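PDB 2ZQK: translocated intimin receptor Tir from Escherichia coli, which serves as the host-membrane receptor for bacterial intimin, through its extracellular intimin-binding domain, and triggers the actin polymerization that builds pedestals beneath attached bacteria. Local coordinates for residues Asp14-Thr17 with Lys18-Phe21. Residues are numbered along the deposited sequence; the frame is centred on the assembly and turned at random.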
loop_
_atom_site.group_PDB
_atom_site.type_symbol
_atom_site.label_atom_id
_atom_site.label_comp_id
_atom_site.label_asym_id
_atom_site.label_seq_id
_atom_site.Cartn_x
_atom_site.Cartn_y
_atom_site.Cartn_z
ATOM N N ASP B 14 5.842 -30.052 12.781
ATOM C CA ASP B 14 5.191 -28.779 13.089
ATOM C C ASP B 14 6.197 -27.657 13.006
ATOM O O ASP B 14 5.964 -26.648 12.356
ATOM C CB ASP B 14 4.594 -28.767 14.502
ATOM C CG ASP B 14 3.327 -29.601 14.625
ATOM O OD1 ASP B 14 2.546 -29.679 13.647
ATOM O OD2 ASP B 14 3.106 -30.161 15.723
ATOM N N GLN B 15 7.324 -27.848 13.672
ATOM C CA GLN B 15 8.376 -26.852 13.701
ATOM C C GLN B 15 8.909 -26.500 12.317
ATOM O O GLN B 15 9.001 -25.323 11.958
ATOM C CB GLN B 15 9.511 -27.348 14.569
ATOM C CG GLN B 15 10.639 -26.377 14.698
ATOM C CD GLN B 15 11.929 -27.085 15.007
ATOM O OE1 GLN B 15 12.029 -27.816 16.000
ATOM N NE2 GLN B 15 12.930 -26.890 14.150
ATOM N N LEU B 16 9.265 -27.515 11.537
ATOM C CA LEU B 16 9.780 -27.271 10.195
ATOM C C LEU B 16 8.730 -26.628 9.300
ATOM O O LEU B 16 9.051 -25.763 8.479
ATOM C CB LEU B 16 10.278 -28.569 9.573
ATOM C CG LEU B 16 11.577 -29.093 10.205
ATOM C CD1 LEU B 16 11.720 -30.582 9.933
ATOM C CD2 LEU B 16 12.777 -28.318 9.662
ATOM N N THR B 17 7.474 -27.035 9.456
ATOM C CA THR B 17 6.416 -26.453 8.645
ATOM C C THR B 17 6.292 -24.994 9.007
ATOM O O THR B 17 6.335 -24.128 8.119
ATOM C CB THR B 17 5.066 -27.128 8.883
ATOM O OG1 THR B 17 5.139 -28.498 8.460
ATOM C CG2 THR B 17 3.969 -26.408 8.097
ATOM N N LYS B 18 6.148 -24.727 10.312
ATOM C CA LYS B 18 6.025 -23.357 10.816
ATOM C C LYS B 18 7.169 -22.495 10.303
ATOM O O LYS B 18 6.945 -21.404 9.767
ATOM C CB LYS B 18 6.051 -23.314 12.340
ATOM C CG LYS B 18 5.971 -21.875 12.906
ATOM C CD LYS B 18 6.767 -21.726 14.184
ATOM C CE LYS B 18 8.230 -22.011 13.919
ATOM N NZ LYS B 18 9.059 -22.116 15.154
ATOM N N GLU B 19 8.390 -22.985 10.479
ATOM C CA GLU B 19 9.556 -22.250 10.021
ATOM C C GLU B 19 9.516 -21.954 8.527
ATOM O O GLU B 19 9.751 -20.815 8.117
ATOM C CB GLU B 19 10.835 -23.013 10.362
ATOM C CG GLU B 19 11.248 -22.853 11.809
ATOM C CD GLU B 19 12.457 -23.683 12.189
ATOM O OE1 GLU B 19 12.858 -23.609 13.369
ATOM O OE2 GLU B 19 13.005 -24.405 11.326
ATOM N N ALA B 20 9.197 -22.967 7.720
ATOM C CA ALA B 20 9.147 -22.814 6.261
ATOM C C ALA B 20 8.111 -21.805 5.768
ATOM O O ALA B 20 8.251 -21.227 4.685
ATOM C CB ALA B 20 8.909 -24.170 5.612
ATOM N N PHE B 21 7.062 -21.594 6.546
ATOM C CA PHE B 21 6.052 -20.632 6.137
ATOM C C PHE B 21 6.596 -19.235 6.327
ATOM O O PHE B 21 6.125 -18.291 5.695
ATOM C CB PHE B 21 4.798 -20.744 6.990
ATOM C CG PHE B 21 3.704 -21.531 6.372
ATOM C CD1 PHE B 21 3.694 -22.917 6.452
ATOM C CD2 PHE B 21 2.643 -20.889 5.756
ATOM C CE1 PHE B 21 2.625 -23.656 5.930
ATOM C CE2 PHE B 21 1.573 -21.618 5.229
ATOM C CZ PHE B 21 1.564 -23.002 5.317
#
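Four successive i to i+4 hydrogen bonds of 2.8 to 3.1 Å join Asp14-Thr17 to Lys18-Phe21 over two helical turns, from Lys18 N to Asp14 O, Glu19 N to Gln15 O, Ala20 N to Leu16 O and Phe21 N to Thr17 O. The last is the most bent, at 138° on the hydrogen. Gln15 and Glu19 run side by side. Their amide and carboxylate planes are turned 50° apart, and a weak hydrogen bond links Gln15 NE2 to Glu19 OE1 (3.4 Å, 126°). Glu19 CG, beside its own backbone N, lies 3.3 Å from Gln15 O; the chain beyond it is extended and carries the carboxylate along Gln15. Thr17 and Phe21 likewise lie alongside each other. Thr17 CG2, anti to the backbone N, meets Phe21 CE1 at 3.8 Å, while Thr17 O sits at the ring edge. Thr17 OG1 instead bonds back to Arg13 O. These two turns belong to the C-terminal part of helix 7-21 in the intimin-binding domain. Leu16, Thr17 and Ala20 pack on helix 45-67, Thr17 and Phe21 also on Leu43 of strand 42-43. Phe21 stacks on Phe21 of the second Tir subunit, so this end of helix 7-21 lies between helix 45-67 and strand 42-43 of its own chain and the second subunit.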